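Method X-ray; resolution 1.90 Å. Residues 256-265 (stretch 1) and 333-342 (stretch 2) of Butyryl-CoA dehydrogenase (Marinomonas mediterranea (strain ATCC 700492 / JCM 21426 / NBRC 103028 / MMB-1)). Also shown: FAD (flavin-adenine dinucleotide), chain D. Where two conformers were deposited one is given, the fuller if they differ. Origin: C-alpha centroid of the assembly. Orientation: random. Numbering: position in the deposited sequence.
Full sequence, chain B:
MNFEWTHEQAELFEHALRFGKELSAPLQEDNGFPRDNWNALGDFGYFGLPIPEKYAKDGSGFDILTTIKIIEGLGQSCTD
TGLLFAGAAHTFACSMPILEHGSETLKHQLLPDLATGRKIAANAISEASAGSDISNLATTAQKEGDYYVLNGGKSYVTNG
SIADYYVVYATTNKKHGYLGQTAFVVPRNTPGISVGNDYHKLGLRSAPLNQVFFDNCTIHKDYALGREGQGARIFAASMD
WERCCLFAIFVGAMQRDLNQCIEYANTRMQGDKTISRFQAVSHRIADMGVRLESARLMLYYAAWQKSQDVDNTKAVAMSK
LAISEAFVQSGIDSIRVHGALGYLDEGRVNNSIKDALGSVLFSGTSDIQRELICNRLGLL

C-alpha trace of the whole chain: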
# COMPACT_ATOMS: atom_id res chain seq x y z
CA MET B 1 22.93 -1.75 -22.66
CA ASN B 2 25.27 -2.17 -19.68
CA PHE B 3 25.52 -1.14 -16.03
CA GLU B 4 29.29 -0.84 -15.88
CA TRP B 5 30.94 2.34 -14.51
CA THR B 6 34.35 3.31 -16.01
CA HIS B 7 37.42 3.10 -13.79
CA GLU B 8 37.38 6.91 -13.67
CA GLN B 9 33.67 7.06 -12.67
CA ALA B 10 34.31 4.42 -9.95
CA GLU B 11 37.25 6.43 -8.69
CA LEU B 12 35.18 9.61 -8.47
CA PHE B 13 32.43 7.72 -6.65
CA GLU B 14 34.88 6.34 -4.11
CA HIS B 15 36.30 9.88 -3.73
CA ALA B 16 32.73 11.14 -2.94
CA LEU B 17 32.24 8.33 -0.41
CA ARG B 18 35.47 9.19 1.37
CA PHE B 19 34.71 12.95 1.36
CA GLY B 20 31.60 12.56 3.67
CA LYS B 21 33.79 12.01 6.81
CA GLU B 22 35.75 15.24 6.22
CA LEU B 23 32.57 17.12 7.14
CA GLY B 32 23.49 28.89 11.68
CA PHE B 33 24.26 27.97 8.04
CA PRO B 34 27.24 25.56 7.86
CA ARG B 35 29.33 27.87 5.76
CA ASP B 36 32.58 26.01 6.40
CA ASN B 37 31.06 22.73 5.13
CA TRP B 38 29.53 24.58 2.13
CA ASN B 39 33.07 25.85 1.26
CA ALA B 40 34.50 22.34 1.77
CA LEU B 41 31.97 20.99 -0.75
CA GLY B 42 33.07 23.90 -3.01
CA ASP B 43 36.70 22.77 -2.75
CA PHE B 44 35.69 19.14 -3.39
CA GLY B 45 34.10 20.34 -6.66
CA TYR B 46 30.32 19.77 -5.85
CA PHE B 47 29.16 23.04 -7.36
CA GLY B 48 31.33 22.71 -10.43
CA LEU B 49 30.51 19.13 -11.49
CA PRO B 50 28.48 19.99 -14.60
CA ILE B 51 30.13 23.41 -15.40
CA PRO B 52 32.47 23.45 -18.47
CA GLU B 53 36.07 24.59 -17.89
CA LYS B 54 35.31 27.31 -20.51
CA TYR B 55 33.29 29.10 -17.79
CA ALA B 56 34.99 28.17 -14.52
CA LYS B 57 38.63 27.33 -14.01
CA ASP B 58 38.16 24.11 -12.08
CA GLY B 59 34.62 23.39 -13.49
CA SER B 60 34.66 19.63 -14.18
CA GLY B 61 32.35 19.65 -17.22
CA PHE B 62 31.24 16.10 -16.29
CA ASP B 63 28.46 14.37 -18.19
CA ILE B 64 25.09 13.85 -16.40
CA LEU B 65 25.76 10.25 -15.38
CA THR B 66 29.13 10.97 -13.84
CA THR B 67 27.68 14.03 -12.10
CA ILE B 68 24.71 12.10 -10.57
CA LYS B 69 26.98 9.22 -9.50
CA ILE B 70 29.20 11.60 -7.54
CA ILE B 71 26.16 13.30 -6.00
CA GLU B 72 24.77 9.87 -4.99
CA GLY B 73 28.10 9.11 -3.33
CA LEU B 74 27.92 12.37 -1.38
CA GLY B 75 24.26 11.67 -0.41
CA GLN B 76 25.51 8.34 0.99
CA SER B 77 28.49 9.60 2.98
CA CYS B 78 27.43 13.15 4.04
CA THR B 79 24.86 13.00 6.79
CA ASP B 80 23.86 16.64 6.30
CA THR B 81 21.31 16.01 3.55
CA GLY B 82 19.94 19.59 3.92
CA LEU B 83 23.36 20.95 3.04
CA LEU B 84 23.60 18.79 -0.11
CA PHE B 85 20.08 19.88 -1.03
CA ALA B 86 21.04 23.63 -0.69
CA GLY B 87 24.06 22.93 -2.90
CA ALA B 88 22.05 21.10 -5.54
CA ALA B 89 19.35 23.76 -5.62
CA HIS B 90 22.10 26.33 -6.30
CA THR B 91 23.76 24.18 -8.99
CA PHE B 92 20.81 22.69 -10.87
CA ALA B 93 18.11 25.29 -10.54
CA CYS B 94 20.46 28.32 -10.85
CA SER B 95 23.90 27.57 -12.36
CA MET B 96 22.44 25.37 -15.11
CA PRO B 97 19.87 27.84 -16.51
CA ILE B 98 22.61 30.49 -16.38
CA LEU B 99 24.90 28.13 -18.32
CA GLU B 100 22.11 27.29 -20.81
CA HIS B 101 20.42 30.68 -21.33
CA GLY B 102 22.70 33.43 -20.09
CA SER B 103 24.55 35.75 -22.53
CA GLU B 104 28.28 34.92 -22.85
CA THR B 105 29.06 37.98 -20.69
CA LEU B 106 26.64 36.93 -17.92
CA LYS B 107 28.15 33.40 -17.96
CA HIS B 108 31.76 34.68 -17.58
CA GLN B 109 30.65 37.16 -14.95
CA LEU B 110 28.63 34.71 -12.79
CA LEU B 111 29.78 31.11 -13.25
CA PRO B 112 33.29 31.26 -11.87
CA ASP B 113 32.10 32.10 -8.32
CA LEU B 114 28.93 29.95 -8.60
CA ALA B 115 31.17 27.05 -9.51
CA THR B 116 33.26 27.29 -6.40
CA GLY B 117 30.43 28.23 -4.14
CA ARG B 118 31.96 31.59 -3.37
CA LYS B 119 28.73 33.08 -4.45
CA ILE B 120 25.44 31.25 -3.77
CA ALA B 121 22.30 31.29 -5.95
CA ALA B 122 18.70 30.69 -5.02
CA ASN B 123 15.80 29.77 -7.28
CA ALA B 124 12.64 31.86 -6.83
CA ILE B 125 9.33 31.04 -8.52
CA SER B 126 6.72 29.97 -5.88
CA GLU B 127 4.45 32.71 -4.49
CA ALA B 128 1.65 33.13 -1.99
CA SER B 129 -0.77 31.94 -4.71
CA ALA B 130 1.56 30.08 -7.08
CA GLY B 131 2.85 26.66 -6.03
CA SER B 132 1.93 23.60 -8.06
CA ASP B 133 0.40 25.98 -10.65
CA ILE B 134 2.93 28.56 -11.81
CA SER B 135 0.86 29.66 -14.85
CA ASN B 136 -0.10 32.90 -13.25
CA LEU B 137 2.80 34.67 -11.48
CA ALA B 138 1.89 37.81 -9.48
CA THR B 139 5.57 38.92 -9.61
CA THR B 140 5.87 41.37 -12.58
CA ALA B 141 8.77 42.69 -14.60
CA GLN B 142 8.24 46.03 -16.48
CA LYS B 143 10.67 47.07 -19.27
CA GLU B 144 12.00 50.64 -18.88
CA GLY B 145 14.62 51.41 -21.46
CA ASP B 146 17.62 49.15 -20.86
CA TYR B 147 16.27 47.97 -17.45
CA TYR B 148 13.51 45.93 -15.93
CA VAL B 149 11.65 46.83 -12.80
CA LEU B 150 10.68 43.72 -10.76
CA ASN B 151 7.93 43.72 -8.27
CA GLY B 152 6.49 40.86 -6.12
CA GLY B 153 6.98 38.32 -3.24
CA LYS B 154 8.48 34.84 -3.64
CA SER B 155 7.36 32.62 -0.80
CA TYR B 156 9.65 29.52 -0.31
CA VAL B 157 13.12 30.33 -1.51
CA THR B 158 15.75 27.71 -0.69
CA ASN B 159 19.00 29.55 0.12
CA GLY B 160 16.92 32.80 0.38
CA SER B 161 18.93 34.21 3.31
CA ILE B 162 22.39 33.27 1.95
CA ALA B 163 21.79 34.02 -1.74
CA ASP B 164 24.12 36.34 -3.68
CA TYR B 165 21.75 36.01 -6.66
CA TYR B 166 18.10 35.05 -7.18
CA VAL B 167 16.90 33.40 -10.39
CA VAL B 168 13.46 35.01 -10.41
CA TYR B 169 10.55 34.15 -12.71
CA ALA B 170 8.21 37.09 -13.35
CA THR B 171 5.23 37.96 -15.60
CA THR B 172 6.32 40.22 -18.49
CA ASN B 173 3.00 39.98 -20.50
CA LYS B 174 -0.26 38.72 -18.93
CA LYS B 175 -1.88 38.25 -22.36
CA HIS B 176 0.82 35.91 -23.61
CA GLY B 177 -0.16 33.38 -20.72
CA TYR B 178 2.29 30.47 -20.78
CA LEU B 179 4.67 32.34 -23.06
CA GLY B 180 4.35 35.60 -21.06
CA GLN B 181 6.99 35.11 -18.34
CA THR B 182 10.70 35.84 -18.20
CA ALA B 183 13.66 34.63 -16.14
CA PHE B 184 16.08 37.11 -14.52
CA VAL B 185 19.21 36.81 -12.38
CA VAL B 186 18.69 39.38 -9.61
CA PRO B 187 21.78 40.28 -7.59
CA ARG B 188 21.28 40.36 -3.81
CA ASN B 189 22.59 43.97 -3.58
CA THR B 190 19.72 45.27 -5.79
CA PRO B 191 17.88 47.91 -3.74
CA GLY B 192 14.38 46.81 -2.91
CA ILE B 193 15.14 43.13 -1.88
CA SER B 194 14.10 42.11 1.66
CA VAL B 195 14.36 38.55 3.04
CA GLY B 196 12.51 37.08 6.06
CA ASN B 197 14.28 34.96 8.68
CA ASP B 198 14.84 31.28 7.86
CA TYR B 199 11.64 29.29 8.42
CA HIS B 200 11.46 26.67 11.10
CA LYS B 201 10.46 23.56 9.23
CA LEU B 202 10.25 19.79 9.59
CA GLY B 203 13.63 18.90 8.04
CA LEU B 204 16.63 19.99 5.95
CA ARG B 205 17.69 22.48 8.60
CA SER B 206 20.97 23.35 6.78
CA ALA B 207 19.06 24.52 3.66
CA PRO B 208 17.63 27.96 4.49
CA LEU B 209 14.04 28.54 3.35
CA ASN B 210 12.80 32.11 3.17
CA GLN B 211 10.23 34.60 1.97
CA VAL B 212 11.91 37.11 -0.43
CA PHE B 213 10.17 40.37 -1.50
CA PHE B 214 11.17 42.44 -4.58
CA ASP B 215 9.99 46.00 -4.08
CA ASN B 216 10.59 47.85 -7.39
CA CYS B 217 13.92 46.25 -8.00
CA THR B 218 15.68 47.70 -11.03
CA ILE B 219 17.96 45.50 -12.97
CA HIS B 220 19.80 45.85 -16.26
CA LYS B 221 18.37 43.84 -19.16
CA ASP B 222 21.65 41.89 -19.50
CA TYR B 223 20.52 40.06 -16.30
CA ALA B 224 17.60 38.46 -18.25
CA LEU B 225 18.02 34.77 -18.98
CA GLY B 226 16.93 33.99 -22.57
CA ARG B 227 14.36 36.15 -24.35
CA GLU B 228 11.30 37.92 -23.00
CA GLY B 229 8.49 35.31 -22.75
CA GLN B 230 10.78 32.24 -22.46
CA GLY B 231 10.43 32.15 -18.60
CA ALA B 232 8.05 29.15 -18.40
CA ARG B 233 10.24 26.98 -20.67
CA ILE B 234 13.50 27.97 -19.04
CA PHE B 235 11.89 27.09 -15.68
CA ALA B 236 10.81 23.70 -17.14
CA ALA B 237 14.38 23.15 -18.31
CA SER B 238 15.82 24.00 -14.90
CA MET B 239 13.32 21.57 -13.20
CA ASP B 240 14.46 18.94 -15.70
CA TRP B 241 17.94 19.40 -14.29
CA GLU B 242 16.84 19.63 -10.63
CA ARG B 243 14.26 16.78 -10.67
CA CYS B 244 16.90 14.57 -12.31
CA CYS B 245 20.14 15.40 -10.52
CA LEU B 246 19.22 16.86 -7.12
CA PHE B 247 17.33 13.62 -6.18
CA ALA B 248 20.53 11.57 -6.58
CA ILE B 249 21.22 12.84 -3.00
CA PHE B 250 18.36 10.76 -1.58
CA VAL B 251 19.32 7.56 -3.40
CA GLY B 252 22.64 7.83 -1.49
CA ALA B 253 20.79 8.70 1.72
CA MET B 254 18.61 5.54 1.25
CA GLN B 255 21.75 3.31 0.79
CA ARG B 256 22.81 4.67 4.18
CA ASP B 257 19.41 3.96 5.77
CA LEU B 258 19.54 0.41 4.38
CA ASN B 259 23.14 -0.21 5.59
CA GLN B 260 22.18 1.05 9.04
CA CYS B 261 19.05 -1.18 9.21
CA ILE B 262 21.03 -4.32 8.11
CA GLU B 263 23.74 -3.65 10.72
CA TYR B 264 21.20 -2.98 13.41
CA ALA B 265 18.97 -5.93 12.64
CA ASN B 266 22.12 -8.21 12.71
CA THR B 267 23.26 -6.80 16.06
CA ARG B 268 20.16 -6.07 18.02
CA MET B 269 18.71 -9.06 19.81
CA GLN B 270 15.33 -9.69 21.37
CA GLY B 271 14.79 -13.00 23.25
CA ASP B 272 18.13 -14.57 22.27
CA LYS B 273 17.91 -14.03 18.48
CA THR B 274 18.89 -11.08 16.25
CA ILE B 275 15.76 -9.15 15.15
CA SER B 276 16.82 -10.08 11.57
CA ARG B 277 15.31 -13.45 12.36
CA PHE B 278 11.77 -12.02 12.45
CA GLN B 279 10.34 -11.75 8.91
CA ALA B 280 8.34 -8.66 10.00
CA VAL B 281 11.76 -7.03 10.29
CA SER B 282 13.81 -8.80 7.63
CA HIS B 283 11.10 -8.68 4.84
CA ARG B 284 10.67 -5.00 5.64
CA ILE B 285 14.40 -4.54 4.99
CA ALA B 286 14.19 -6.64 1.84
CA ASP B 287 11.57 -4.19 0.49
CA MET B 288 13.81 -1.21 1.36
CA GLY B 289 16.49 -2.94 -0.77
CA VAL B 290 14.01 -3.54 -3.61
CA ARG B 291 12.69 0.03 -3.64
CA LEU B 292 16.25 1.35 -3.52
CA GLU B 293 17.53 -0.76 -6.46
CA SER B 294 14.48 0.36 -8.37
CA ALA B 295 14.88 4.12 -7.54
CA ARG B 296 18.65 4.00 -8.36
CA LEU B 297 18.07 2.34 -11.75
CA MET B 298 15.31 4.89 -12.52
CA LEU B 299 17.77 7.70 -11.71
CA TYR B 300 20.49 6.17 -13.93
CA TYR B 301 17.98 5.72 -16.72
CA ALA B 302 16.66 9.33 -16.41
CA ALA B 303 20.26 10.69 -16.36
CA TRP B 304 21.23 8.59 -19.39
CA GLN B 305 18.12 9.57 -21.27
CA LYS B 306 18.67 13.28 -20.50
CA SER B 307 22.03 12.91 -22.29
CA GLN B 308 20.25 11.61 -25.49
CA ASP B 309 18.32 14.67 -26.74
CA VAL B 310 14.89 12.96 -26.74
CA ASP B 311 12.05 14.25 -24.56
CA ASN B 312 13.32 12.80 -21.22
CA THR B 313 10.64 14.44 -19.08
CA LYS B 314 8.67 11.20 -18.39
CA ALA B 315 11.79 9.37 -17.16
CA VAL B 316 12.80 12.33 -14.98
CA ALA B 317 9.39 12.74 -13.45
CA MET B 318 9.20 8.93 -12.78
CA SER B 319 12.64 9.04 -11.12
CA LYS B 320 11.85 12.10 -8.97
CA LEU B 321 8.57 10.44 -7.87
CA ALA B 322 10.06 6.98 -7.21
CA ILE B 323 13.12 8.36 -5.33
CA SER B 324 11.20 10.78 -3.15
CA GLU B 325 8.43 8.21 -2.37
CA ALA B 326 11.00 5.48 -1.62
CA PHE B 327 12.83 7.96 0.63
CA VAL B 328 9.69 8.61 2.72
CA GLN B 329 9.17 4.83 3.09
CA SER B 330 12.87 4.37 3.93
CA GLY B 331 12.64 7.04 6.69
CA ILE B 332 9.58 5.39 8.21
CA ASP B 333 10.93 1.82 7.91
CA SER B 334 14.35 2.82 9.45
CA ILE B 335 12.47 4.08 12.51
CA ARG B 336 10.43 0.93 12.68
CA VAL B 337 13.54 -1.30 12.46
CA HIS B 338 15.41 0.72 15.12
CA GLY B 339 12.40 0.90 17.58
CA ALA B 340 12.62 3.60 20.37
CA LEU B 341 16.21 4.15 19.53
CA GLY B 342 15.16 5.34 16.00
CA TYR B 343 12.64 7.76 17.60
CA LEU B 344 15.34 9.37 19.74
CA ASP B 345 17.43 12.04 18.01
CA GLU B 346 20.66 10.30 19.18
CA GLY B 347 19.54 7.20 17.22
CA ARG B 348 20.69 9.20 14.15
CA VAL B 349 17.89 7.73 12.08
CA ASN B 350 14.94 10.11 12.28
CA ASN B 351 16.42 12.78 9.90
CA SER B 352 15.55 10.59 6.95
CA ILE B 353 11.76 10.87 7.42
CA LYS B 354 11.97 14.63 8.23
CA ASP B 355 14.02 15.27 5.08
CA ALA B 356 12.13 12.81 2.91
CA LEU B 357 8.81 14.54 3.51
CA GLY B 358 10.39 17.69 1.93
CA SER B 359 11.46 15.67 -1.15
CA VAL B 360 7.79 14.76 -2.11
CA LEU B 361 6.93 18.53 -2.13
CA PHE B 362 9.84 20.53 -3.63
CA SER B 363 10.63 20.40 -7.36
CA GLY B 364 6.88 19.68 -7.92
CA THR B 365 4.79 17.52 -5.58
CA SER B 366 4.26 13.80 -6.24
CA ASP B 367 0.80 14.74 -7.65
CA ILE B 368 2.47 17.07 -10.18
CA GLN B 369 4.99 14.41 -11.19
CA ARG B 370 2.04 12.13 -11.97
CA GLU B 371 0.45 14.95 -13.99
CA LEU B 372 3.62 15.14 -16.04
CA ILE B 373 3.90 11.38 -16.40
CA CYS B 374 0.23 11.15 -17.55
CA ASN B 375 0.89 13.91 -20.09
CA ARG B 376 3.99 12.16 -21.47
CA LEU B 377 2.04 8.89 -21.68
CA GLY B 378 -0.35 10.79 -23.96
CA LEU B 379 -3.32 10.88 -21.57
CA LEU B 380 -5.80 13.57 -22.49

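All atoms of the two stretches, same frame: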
# COMPACT_ATOMS: atom_id res chain seq x y z
N ARG B 256 22.43 4.52 2.78
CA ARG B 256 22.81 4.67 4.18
C ARG B 256 21.77 4.14 5.16
O ARG B 256 22.11 3.37 6.07
CB ARG B 256 23.22 6.12 4.54
CG ARG B 256 23.60 6.24 6.04
CD ARG B 256 24.03 7.68 6.46
NE ARG B 256 22.96 8.65 6.20
CZ ARG B 256 23.01 9.63 5.28
NH1 ARG B 256 24.10 9.83 4.50
NH2 ARG B 256 21.97 10.46 5.18
N ASP B 257 20.51 4.54 5.01
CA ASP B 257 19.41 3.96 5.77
C ASP B 257 19.44 2.42 5.74
O ASP B 257 19.31 1.77 6.78
CB ASP B 257 18.03 4.38 5.18
CG ASP B 257 17.63 5.84 5.53
OD1 ASP B 257 18.29 6.48 6.41
OD2 ASP B 257 16.59 6.31 4.95
N LEU B 258 19.57 1.87 4.56
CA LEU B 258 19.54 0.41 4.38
C LEU B 258 20.72 -0.26 5.11
O LEU B 258 20.52 -1.22 5.84
CB LEU B 258 19.56 0.07 2.90
CG LEU B 258 19.61 -1.42 2.54
CD1 LEU B 258 18.39 -2.15 3.13
CD2 LEU B 258 19.62 -1.58 1.01
N ASN B 259 21.91 0.26 4.89
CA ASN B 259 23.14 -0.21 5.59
C ASN B 259 22.99 -0.17 7.08
O ASN B 259 23.32 -1.15 7.77
CB ASN B 259 24.36 0.61 5.18
CG ASN B 259 24.79 0.34 3.78
OD1 ASN B 259 24.33 -0.59 3.14
ND2 ASN B 259 25.62 1.21 3.26
N GLN B 260 22.47 0.95 7.60
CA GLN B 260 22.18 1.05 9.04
C GLN B 260 21.14 0.02 9.52
O GLN B 260 21.33 -0.61 10.56
CB GLN B 260 21.71 2.47 9.46
CG GLN B 260 22.84 3.48 9.36
CD GLN B 260 22.38 4.93 9.46
OE1 GLN B 260 21.18 5.23 9.41
NE2 GLN B 260 23.34 5.82 9.55
N CYS B 261 20.03 -0.16 8.80
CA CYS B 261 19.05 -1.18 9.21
C CYS B 261 19.64 -2.62 9.19
O CYS B 261 19.25 -3.41 10.04
CB CYS B 261 17.81 -1.15 8.27
SG CYS B 261 16.88 0.36 8.70
N ILE B 262 20.49 -2.94 8.23
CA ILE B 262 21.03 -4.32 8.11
C ILE B 262 21.94 -4.55 9.32
O ILE B 262 21.78 -5.54 10.05
CB ILE B 262 21.76 -4.52 6.78
CG1 ILE B 262 20.73 -4.49 5.59
CG2 ILE B 262 22.55 -5.83 6.79
CD1 ILE B 262 21.43 -4.40 4.25
N GLU B 263 22.81 -3.58 9.56
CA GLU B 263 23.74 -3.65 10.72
C GLU B 263 22.98 -3.78 12.02
O GLU B 263 23.26 -4.68 12.86
CB GLU B 263 24.72 -2.46 10.70
CG GLU B 263 25.65 -2.31 11.93
CD GLU B 263 26.64 -3.48 12.13
OE1 GLU B 263 27.19 -3.60 13.26
OE2 GLU B 263 26.87 -4.28 11.19
N TYR B 264 21.96 -2.95 12.19
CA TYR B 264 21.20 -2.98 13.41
C TYR B 264 20.43 -4.29 13.57
O TYR B 264 20.38 -4.86 14.65
CB TYR B 264 20.22 -1.78 13.45
CG TYR B 264 19.64 -1.59 14.82
CD1 TYR B 264 20.48 -1.11 15.91
CD2 TYR B 264 18.35 -1.94 15.09
CE1 TYR B 264 19.96 -0.98 17.18
CE2 TYR B 264 17.81 -1.80 16.39
CZ TYR B 264 18.66 -1.31 17.42
OH TYR B 264 18.18 -1.12 18.68
N ALA B 265 19.79 -4.75 12.50
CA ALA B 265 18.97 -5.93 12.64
C ALA B 265 19.88 -7.16 12.88
O ALA B 265 19.41 -8.12 13.40
CB ALA B 265 18.11 -6.15 11.40
N ASP B 333 10.51 3.22 7.63
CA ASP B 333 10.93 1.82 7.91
C ASP B 333 12.23 1.77 8.81
O ASP B 333 12.34 0.92 9.72
CB ASP B 333 11.17 1.08 6.59
CG ASP B 333 9.87 0.65 5.94
OD1 ASP B 333 8.85 0.61 6.60
OD2 ASP B 333 9.90 0.24 4.78
N SER B 334 13.16 2.70 8.59
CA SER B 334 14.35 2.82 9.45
C SER B 334 13.95 3.04 10.91
O SER B 334 14.54 2.45 11.83
CB SER B 334 15.25 3.95 8.97
OG SER B 334 15.80 3.59 7.73
N ILE B 335 12.95 3.91 11.15
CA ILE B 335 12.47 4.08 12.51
C ILE B 335 11.87 2.78 13.03
O ILE B 335 12.19 2.35 14.16
CB ILE B 335 11.49 5.29 12.63
CG1 ILE B 335 12.28 6.59 12.42
CG2 ILE B 335 10.77 5.30 13.95
CD1 ILE B 335 11.34 7.83 12.23
N ARG B 336 11.01 2.16 12.26
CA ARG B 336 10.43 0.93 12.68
C ARG B 336 11.48 -0.15 13.09
O ARG B 336 11.33 -0.77 14.07
CB ARG B 336 9.52 0.38 11.60
CG ARG B 336 8.28 1.19 11.28
CD ARG B 336 7.46 0.40 10.31
NE ARG B 336 6.34 1.06 9.68
CZ ARG B 336 5.14 1.19 10.20
NH1 ARG B 336 4.91 0.82 11.42
NH2 ARG B 336 4.19 1.74 9.50
N VAL B 337 12.50 -0.28 12.29
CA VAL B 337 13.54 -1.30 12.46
C VAL B 337 14.30 -0.97 13.76
O VAL B 337 14.63 -1.88 14.53
CB VAL B 337 14.54 -1.35 11.26
CG1 VAL B 337 15.84 -2.15 11.61
CG2 VAL B 337 13.88 -1.91 10.01
N HIS B 338 14.57 0.32 13.99
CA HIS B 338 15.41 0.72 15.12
C HIS B 338 14.61 0.82 16.43
O HIS B 338 15.22 0.98 17.49
CB HIS B 338 16.08 2.06 14.82
CG HIS B 338 17.26 1.93 13.92
ND1 HIS B 338 17.15 1.80 12.55
CD2 HIS B 338 18.58 1.83 14.21
CE1 HIS B 338 18.36 1.69 12.03
NE2 HIS B 338 19.25 1.71 13.01
N GLY B 339 13.27 0.81 16.37
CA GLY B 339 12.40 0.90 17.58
C GLY B 339 12.53 2.26 18.27
O GLY B 339 12.77 3.29 17.59
N ALA B 340 12.49 2.31 19.62
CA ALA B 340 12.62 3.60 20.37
C ALA B 340 13.88 4.30 20.06
O ALA B 340 13.92 5.58 19.92
CB ALA B 340 12.47 3.40 21.89
N LEU B 341 14.94 3.52 19.86
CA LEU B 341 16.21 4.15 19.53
C LEU B 341 16.13 5.00 18.23
O LEU B 341 16.81 6.07 18.09
CB LEU B 341 17.34 3.10 19.47
CG LEU B 341 18.73 3.62 19.08
CD1 LEU B 341 19.27 4.56 20.16
CD2 LEU B 341 19.70 2.47 18.85
N GLY B 342 15.37 4.53 17.26
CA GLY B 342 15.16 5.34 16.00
C GLY B 342 14.33 6.61 16.25
O GLY B 342 14.45 7.57 15.52
PA FAD D . 13.07 -3.70 19.63
O1A FAD D . 12.19 -4.54 20.54
O2A FAD D . 14.59 -3.75 19.62
O5B FAD D . 12.50 -3.86 18.12
C5B FAD D . 13.21 -3.36 16.96
C4B FAD D . 12.43 -3.90 15.75
O4B FAD D . 12.37 -5.35 15.80
C3B FAD D . 10.99 -3.39 15.75
O3B FAD D . 10.67 -3.25 14.36
C2B FAD D . 10.21 -4.60 16.31
O2B FAD D . 8.80 -4.60 15.95
C1B FAD D . 11.03 -5.80 15.75
N9A FAD D . 10.75 -6.99 16.58
C8A FAD D . 11.17 -7.23 17.86
N7A FAD D . 10.61 -8.40 18.32
C5A FAD D . 9.81 -8.90 17.34
C6A FAD D . 8.94 -10.09 17.13
N6A FAD D . 8.75 -11.03 18.12
N1A FAD D . 8.30 -10.20 15.93
C2A FAD D . 8.43 -9.27 14.92
N3A FAD D . 9.23 -8.19 15.05
C4A FAD D . 9.92 -7.95 16.20
N1 FAD D . 8.77 1.76 27.73
C2 FAD D . 8.41 1.75 29.07
O2 FAD D . 8.77 0.74 29.73
N3 FAD D . 7.73 2.77 29.68
C4 FAD D . 7.41 3.89 29.00
O4 FAD D . 6.81 4.80 29.57
C4X FAD D . 7.78 3.98 27.54
N5 FAD D . 7.53 5.07 26.79
C5X FAD D . 7.92 5.18 25.49
C6 FAD D . 7.61 6.38 24.79
C7 FAD D . 8.03 6.52 23.45
C7M FAD D . 7.73 7.81 22.73
C8 FAD D . 8.76 5.43 22.78
C8M FAD D . 9.19 5.57 21.35
C9 FAD D . 9.04 4.23 23.46
C9A FAD D . 8.63 4.08 24.80
N10 FAD D . 8.91 2.89 25.55
C10 FAD D . 8.50 2.83 26.93
C1' FAD D . 9.64 1.78 24.97
C2' FAD D . 8.71 1.02 23.99
O2' FAD D . 7.67 0.28 24.64
C3' FAD D . 9.57 0.18 23.07
O3' FAD D . 10.33 1.11 22.26
C4' FAD D . 8.89 -0.91 22.23
O4' FAD D . 8.39 -1.98 23.10
C5' FAD D . 9.87 -1.53 21.22
O5' FAD D . 11.05 -1.92 21.93
P FAD D . 12.46 -1.49 21.37
O1P FAD D . 13.56 -2.06 22.26
O2P FAD D . 12.56 0.01 21.13
O3P FAD D . 12.64 -2.17 19.93
O HOH W 1 15.73 -1.35 19.03

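Residues 256-265 lie within a helix that extends beyond both ends of the stretch, while 333-338 form the end of a second helix. The two run nearly parallel, their axes 13° apart and 9.8 Å at closest approach. Small residues mark the closest register, with Cys261 CA 6.2 Å from Ser334 CA; one turn on, Tyr264 CA and His338 CA stand 7.1 Å apart, and their side chains meet ring to ring.

No hydrogen bond passes directly between the stretches, as expected of helices whose main-chain groups are largely paired internally, as in Tyr264 N to Gln260 O (2.9 Å) and His338 N to Ser334 O (3.0 Å). Side-chain packing therefore does most of the work, and its centerpiece is aromatic. The rings of Tyr264 and His338 form an offset stack, with centroids 4.5 Å apart, planes inclined by 22°, and Tyr264 CG 3.6 Å from His338 CD2. The imidazole is held by its own helix: His338 ND1 donates to Ser334 O (2.8 Å), which satisfies a buried polar nitrogen and fixes the ring's orientation. Histidine suits the site because it combines a flat stacking face with a donor at its rim.

Cys261 meets the edge of that same ring, its SG 3.9 Å from His338 CE1. The sulfur, compact and polarizable, also packs against Val337 CB at 3.9 Å and approaches Ser334 OG to 3.5 Å. Serine is small enough for the tight crossing here, and its hydroxyl is satisfied elsewhere in the structure; Asp257 CB also lies 3.5 Å from Ser334 OG.

Apolar contacts extend the packing around the tyrosine. Tyr264 CD2 lies 4.3 Å from Val337 CG1, and Tyr264 CE1 touches Leu341 CD2 at 3.8 Å, so the leucine packs beside the ring near its hydroxyl end, without keeping the hydroxyl from its water.

That hydroxyl reaches a water, with Tyr264 OH 2.5 Å from the water oxygen. The same water lies within hydrogen-bonding distance of His338 O (2.8 Å) and FAD O2A (2.7 Å), linking both stretches to the cofactor. The end of the second helix and the residues just after it bind FAD directly: FAD O3B donates to Arg336 O (2.6 Å), and Ala340 N donates to FAD O2P (2.8 Å). Between them, Gly339 leaves the helix with a positive phi of 66°, a conformation that favors glycine; a CB there would come within 2.4 Å of FAD O3P, so the absent side chain also makes room for the pyrophosphate.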